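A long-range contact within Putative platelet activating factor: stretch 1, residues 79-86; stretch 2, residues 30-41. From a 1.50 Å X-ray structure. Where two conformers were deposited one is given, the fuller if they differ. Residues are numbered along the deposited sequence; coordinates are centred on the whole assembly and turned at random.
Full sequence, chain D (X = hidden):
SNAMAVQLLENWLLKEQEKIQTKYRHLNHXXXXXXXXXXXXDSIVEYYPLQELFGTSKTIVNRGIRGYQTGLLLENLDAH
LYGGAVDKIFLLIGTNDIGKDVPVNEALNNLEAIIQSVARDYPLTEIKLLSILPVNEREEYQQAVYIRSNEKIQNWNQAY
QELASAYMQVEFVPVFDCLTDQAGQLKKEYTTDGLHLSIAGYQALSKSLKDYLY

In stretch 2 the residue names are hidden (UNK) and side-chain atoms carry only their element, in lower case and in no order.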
ATOM      1  N   ALA D  79      16.250  15.166  -4.875  1.00 11.38           N
ATOM      2  CA  ALA D  79      16.447  13.713  -4.934  1.00  9.91           C
ATOM      3  C   ALA D  79      15.753  12.995  -3.757  1.00 11.19           C
ATOM      4  O   ALA D  79      15.585  11.765  -3.782  1.00  9.98           O
ATOM      5  CB  ALA D  79      17.949  13.375  -4.967  1.00  9.75           C
ATOM      6  N   HIS D  80      15.383  13.768  -2.735  1.00 10.56           N
ATOM      7  CA  HIS D  80      14.990  13.159  -1.455  1.00 10.04           C
ATOM      8  C   HIS D  80      13.521  13.258  -1.195  1.00 10.75           C
ATOM      9  O   HIS D  80      13.060  12.783  -0.158  1.00 11.46           O
ATOM     10  CB  HIS D  80      15.779  13.798  -0.316  1.00 11.00           C
ATOM     11  CG  HIS D  80      17.252  13.638  -0.497  1.00 10.10           C
ATOM     12  ND1 HIS D  80      17.963  12.591   0.054  1.00 10.54           N
ATOM     13  CD2 HIS D  80      18.140  14.361  -1.216  1.00 10.28           C
ATOM     14  CE1 HIS D  80      19.233  12.692  -0.297  1.00 12.75           C
ATOM     15  NE2 HIS D  80      19.364  13.736  -1.099  1.00 11.88           N
ATOM     16  N   LEU D  81      12.772  13.846  -2.143  1.00 10.41           N
ATOM     17  CA  LEU D  81      11.342  14.131  -1.919  1.00 11.60           C
ATOM     18  C   LEU D  81      10.477  13.609  -3.058  1.00 10.77           C
ATOM     19  O   LEU D  81      10.708  13.959  -4.234  1.00 11.49           O
ATOM     20  CB  LEU D  81      11.124  15.635  -1.782  1.00 11.85           C
ATOM     21  CG  LEU D  81      11.833  16.353  -0.617  1.00 13.85           C
ATOM     22  CD1 LEU D  81      11.724  17.878  -0.762  1.00 15.20           C
ATOM     23  CD2 LEU D  81      11.246  15.916   0.705  1.00 16.19           C
ATOM     24  N   TYR D  82       9.482  12.781  -2.711  1.00 10.35           N
ATOM     25  CA  TYR D  82       8.416  12.428  -3.646  1.00 10.31           C
ATOM     26  C   TYR D  82       7.211  11.959  -2.862  1.00 10.75           C
ATOM     27  O   TYR D  82       7.310  11.723  -1.638  1.00 11.65           O
ATOM     28  CB  TYR D  82       8.847  11.367  -4.645  1.00 10.67           C
ATOM     29  CG  TYR D  82       8.846   9.936  -4.147  1.00  9.59           C
ATOM     30  CD1 TYR D  82       7.807   9.058  -4.474  1.00 10.35           C
ATOM     31  CD2 TYR D  82       9.911   9.441  -3.378  1.00 10.68           C
ATOM     32  CE1 TYR D  82       7.810   7.730  -4.078  1.00  9.77           C
ATOM     33  CE2 TYR D  82       9.911   8.106  -2.943  1.00  9.34           C
ATOM     34  CZ  TYR D  82       8.847   7.251  -3.282  1.00  9.59           C
ATOM     35  OH  TYR D  82       8.841   5.915  -2.903  1.00 10.90           O
ATOM     36  N   GLY D  83       6.091  11.847  -3.568  1.00 11.32           N
ATOM     37  CA  GLY D  83       4.877  11.288  -3.013  1.00 11.47           C
ATOM     38  C   GLY D  83       3.725  12.254  -3.003  1.00 10.77           C
ATOM     39  O   GLY D  83       3.913  13.475  -2.934  1.00 11.57           O
ATOM     40  N   GLY D  84       2.534  11.691  -3.038  1.00 10.33           N
ATOM     41  CA  GLY D  84       1.317  12.483  -2.993  1.00 10.74           C
ATOM     42  C   GLY D  84       0.674  12.620  -1.626  1.00 11.05           C
ATOM     43  O   GLY D  84      -0.359  13.310  -1.507  1.00 12.81           O
ATOM     44  N   ALA D  85       1.238  11.942  -0.615  1.00 11.21           N
ATOM     45  CA  ALA D  85       0.618  11.931   0.722  1.00 11.68           C
ATOM     46  C   ALA D  85       1.667  11.771   1.824  1.00 11.89           C
ATOM     47  O   ALA D  85       1.600  10.876   2.681  1.00 13.01           O
ATOM     48  CB  ALA D  85      -0.402  10.815   0.799  1.00 13.76           C
ATOM     49  N   VAL D  86       2.690  12.610   1.753  1.00 10.76           N
ATOM     50  CA  VAL D  86       3.766  12.524   2.739  1.00 10.61           C
ATOM     51  C   VAL D  86       3.308  13.191   4.037  1.00 10.97           C
ATOM     52  O   VAL D  86       3.083  14.399   4.082  1.00 11.66           O
ATOM     53  CB  VAL D  86       5.050  13.213   2.244  1.00 10.78           C
ATOM     54  CG1 VAL D  86       6.164  13.001   3.288  1.00 11.27           C
ATOM     55  CG2 VAL D  86       5.448  12.647   0.867  1.00 11.44           C
ATOM     56  N   UNK D  30       9.257   6.360 -10.528  1.00 10.31           N
ATOM     57  CA  UNK D  30       8.675   5.060 -10.846  1.00 10.22           C
ATOM     58  C   UNK D  30       8.309   4.216  -9.615  1.00 10.12           C
ATOM     59  O   UNK D  30       7.760   3.129  -9.758  1.00  9.66           O
ATOM     60  c   UNK D  30       9.554   4.220 -11.818  1.00 10.15           C
ATOM     61  c   UNK D  30       9.832   5.019 -13.129  1.00 11.75           C
ATOM     62  c   UNK D  30      11.516   2.570 -11.964  1.00 10.03           C
ATOM     63  c   UNK D  30      10.853   3.703 -11.156  1.00 10.72           C
ATOM     64  N   UNK D  31       8.588   4.729  -8.427  1.00  9.93           N
ATOM     65  CA  UNK D  31       8.213   3.959  -7.229  1.00  9.67           C
ATOM     66  C   UNK D  31       6.735   3.531  -7.235  1.00  9.87           C
ATOM     67  O   UNK D  31       5.847   4.328  -7.629  1.00 10.49           O
ATOM     68  o   UNK D  31       7.937   4.115  -4.852  1.00 10.40           O
ATOM     69  c   UNK D  31       8.471   4.781  -5.985  1.00  9.96           C
ATOM     70  N   UNK D  32       6.465   2.316  -6.750  1.00  8.51           N
ATOM     71  CA  UNK D  32       5.095   1.820  -6.685  1.00  9.60           C
ATOM     72  C   UNK D  32       4.472   2.040  -5.299  1.00  9.85           C
ATOM     73  O   UNK D  32       3.320   1.639  -5.083  1.00 11.27           O
ATOM     74  c   UNK D  32       5.614  -0.611  -6.089  1.00 10.41           C
ATOM     75  c   UNK D  32       5.542   0.135  -8.483  1.00 10.85           C
ATOM     76  c   UNK D  32       4.963   0.334  -7.115  1.00  8.78           C
ATOM     77  N   UNK D  33       5.204   2.662  -4.372  1.00  9.24           N
ATOM     78  CA  UNK D  33       4.640   2.917  -3.046  1.00 10.69           C
ATOM     79  C   UNK D  33       4.456   4.416  -2.843  1.00 10.89           C
ATOM     80  O   UNK D  33       5.119   5.237  -3.482  1.00 11.85           O
ATOM     81  c   UNK D  33       6.891   2.967  -1.848  1.00 11.39           C
ATOM     82  c   UNK D  33       5.500   2.318  -1.900  1.00 11.28           C
ATOM     83  c   UNK D  33       5.625   0.817  -2.095  1.00 10.46           C
ATOM     84  N   UNK D  34       3.564   4.762  -1.915  1.00 10.58           N
ATOM     85  CA  UNK D  34       3.385   6.141  -1.485  1.00 11.33           C
ATOM     86  C   UNK D  34       4.058   6.299  -0.131  1.00 11.20           C
ATOM     87  O   UNK D  34       3.648   5.656   0.846  1.00 12.99           O
ATOM     88  c   UNK D  34       1.888   6.432  -1.348  1.00 11.60           C
ATOM     89  c   UNK D  34       1.214   6.664  -2.702  1.00 12.00           C
ATOM     90  c   UNK D  34       1.521   8.026  -3.314  1.00 13.24           C
ATOM     91  o   UNK D  34       0.959   8.326  -4.393  1.00 15.49           O
ATOM     92  o   UNK D  34       2.315   8.801  -2.740  1.00 13.44           O
ATOM     93  N   UNK D  35       5.131   7.106  -0.053  1.00 10.63           N
ATOM     94  CA  UNK D  35       5.743   7.263   1.258  1.00 10.89           C
ATOM     95  C   UNK D  35       4.818   7.976   2.228  1.00 11.96           C
ATOM     96  O   UNK D  35       4.321   9.045   1.917  1.00 13.15           O
ATOM     97  c   UNK D  35       6.939   8.524  -0.418  1.00 11.88           C
ATOM     98  c   UNK D  35       5.840   7.840  -1.129  1.00 10.68           C
ATOM     99  c   UNK D  35       6.990   8.113   1.006  1.00 11.99           C
ATOM    100  N   UNK D  36       4.592   7.371   3.382  1.00 11.07           N
ATOM    101  CA  UNK D  36       3.919   8.066   4.466  1.00 11.24           C
ATOM    102  C   UNK D  36       4.936   8.891   5.247  1.00 10.74           C
ATOM    103  O   UNK D  36       4.647  10.012   5.691  1.00 10.59           O
ATOM    104  c   UNK D  36       3.183   7.063   5.355  1.00 10.57           C
ATOM    105  n   UNK D  36       1.302   8.344   6.266  1.00 11.84           N
ATOM    106  c   UNK D  36       2.485   7.730   6.525  1.00 12.22           C
ATOM    107  o   UNK D  36       3.009   7.732   7.649  1.00 13.20           O
ATOM    108  N   UNK D  37       6.138   8.322   5.406  1.00 10.30           N
ATOM    109  CA  UNK D  37       7.243   8.986   6.076  1.00 10.43           C
ATOM    110  C   UNK D  37       8.434   8.881   5.117  1.00  9.84           C
ATOM    111  O   UNK D  37       8.695   7.794   4.554  1.00 10.38           O
ATOM    112  c   UNK D  37       8.757   8.953   8.143  1.00 11.67           C
ATOM    113  c   UNK D  37       6.346   8.012   8.266  1.00 13.38           C
ATOM    114  c   UNK D  37       7.604   8.260   7.415  1.00 11.19           C
ATOM    115  c   UNK D  37       5.751   9.172   8.926  1.00 17.81           C
ATOM    116  N   UNK D  38       9.125  10.004   4.901  1.00  9.16           N
ATOM    117  CA  UNK D  38      10.425   9.974   4.239  1.00  9.95           C
ATOM    118  C   UNK D  38      11.501  10.156   5.295  1.00 10.48           C
ATOM    119  O   UNK D  38      11.439  11.134   6.063  1.00 11.80           O
ATOM    120  c   UNK D  38      10.530  11.111   3.220  1.00 10.26           C
ATOM    121  c   UNK D  38       9.502  12.241   1.226  1.00 11.42           C
ATOM    122  c   UNK D  38      10.377   9.961   0.942  1.00 12.75           C
ATOM    123  c   UNK D  38       9.709  10.924   1.941  1.00 11.38           C
ATOM    124  N   UNK D  39      12.479   9.247   5.361  0.50 10.41           N
ATOM    125  CA  UNK D  39      13.641   9.435   6.241  0.50 10.43           C
ATOM    126  C   UNK D  39      14.756   9.983   5.370  0.50 10.64           C
ATOM    127  O   UNK D  39      15.145   9.349   4.390  0.50 10.37           O
ATOM    128  c   UNK D  39      11.760   7.488   9.820  0.50 15.31           C
ATOM    129  c   UNK D  39      13.990   7.712  10.663  0.50 13.57           C
ATOM    130  c   UNK D  39      12.237   7.696   8.526  0.50 14.29           C
ATOM    131  c   UNK D  39      12.646   7.507  10.884  0.50 13.74           C
ATOM    132  c   UNK D  39      13.586   7.900   8.286  0.50 11.69           C
ATOM    133  c   UNK D  39      14.087   8.107   6.876  0.50 11.34           C
ATOM    134  c   UNK D  39      14.467   7.898   9.361  0.50 14.07           C
ATOM    135  N   UNK D  40      15.225  11.180   5.714  1.00 10.89           N
ATOM    136  CA  UNK D  40      16.262  11.867   4.937  1.00 11.22           C
ATOM    137  C   UNK D  40      17.452  12.152   5.847  1.00 11.58           C
ATOM    138  O   UNK D  40      17.305  12.509   7.019  1.00 11.85           O
ATOM    139  c   UNK D  40      14.521  12.911   3.419  1.00 11.29           C
ATOM    140  c   UNK D  40      15.703  13.216   4.346  1.00 11.23           C
ATOM    141  c   UNK D  40      13.846  14.181   2.936  1.00 12.54           C
ATOM    142  c   UNK D  40      16.793  14.020   3.642  1.00 12.35           C
ATOM    143  N   UNK D  41      18.643  12.002   5.298  1.00 11.38           N
ATOM    144  CA  UNK D  41      19.839  12.354   6.070  1.00 11.57           C
ATOM    145  C   UNK D  41      21.084  11.661   5.614  1.00 11.99           C
ATOM    146  O   UNK D  41      21.227  11.374   4.424  1.00 11.84           O
TER
HETATM  147  O   HOH W   1       3.281   9.999  -0.419  1.00 11.76           O
HETATM  148  O   HOH W   2       0.279   8.760   3.616  1.00 16.51           O

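Position 30 has four side-chain carbons, forked at the first, with one arm two carbons long. None comes within 8 Å of stretch 1, and the CA-to-CB bond points away. The branching gives Ile30.

Position 31 has one carbon and then one oxygen, the pattern of serine. Ser31, the first residue to leave the helix, points its CB toward stretch 1; OG lies 2.8 Å from Tyr82 OH in a hydrogen bond that either could donate. Position 32 has one carbon carrying two more and points away: Val32. Position 33 has the same fork, one carbon of which is 3.7 Å from Tyr82 OH, so it is Val33; its N donates to Ser31 OG at 3.1 Å, fixing the serine hydroxyl from within its own stretch.

Position 34 shows three carbons in a row, the last bearing two oxygens: a carboxylate, one carbon longer than aspartate, hence Glu34. With chi1 and chi2 both m, the chain folds so that OE1 accepts from Gly84 N at 2.9 Å, at a nearly straight angle of 166°.

At position 35 three carbons close a ring onto the backbone N, which defines Pro35. Its CG sits 3.8 Å from the centroid of the Tyr82 ring, 16° off the normal, a CH-pi contact over the face. An ideal CB on Gly83 would come within 3.1 Å of Pro35 CD, and phi/psi of 119/154 independently calls for glycine there.

Position 36 carries two carbons, the second with one oxygen and one nitrogen: Asn36. Its CB points away, yet ND2 reaches Ala85 O through water 2. Position 37 has four carbons forked at the first and faces away: Ile37. Position 38 also has four, but forked at the second, and points toward stretch 1: Leu38, whose CD1 lies 4.1 Å from Leu81 CD2 and 4.0 Å from Val86 CG1.

Position 39, one carbon leading to a six-carbon ring, is Phe39, pointing away. Position 40, forked at the first carbon with a two-carbon arm, is Ile40; CD1 approaches Leu81 CD2 to 3.8 Å. Position 41 has no side chain: Gly41.

The contact combines apolar packing with selected polar links. Along the strand, alternation turns Leu38 and Ile40 toward stretch 1, while Pro35 covers a Tyr82 face. Water 1 donates to Glu34 OE1 and Pro35 O and accepts from Ala85 N, bridging the backbones where Pro35 O and Ala85 O, both acceptors, cannot bond directly. Altogether 642 Å² is buried, summed over both sides.

Stretch 2, residues 30-41: ISVVEPNILFIG
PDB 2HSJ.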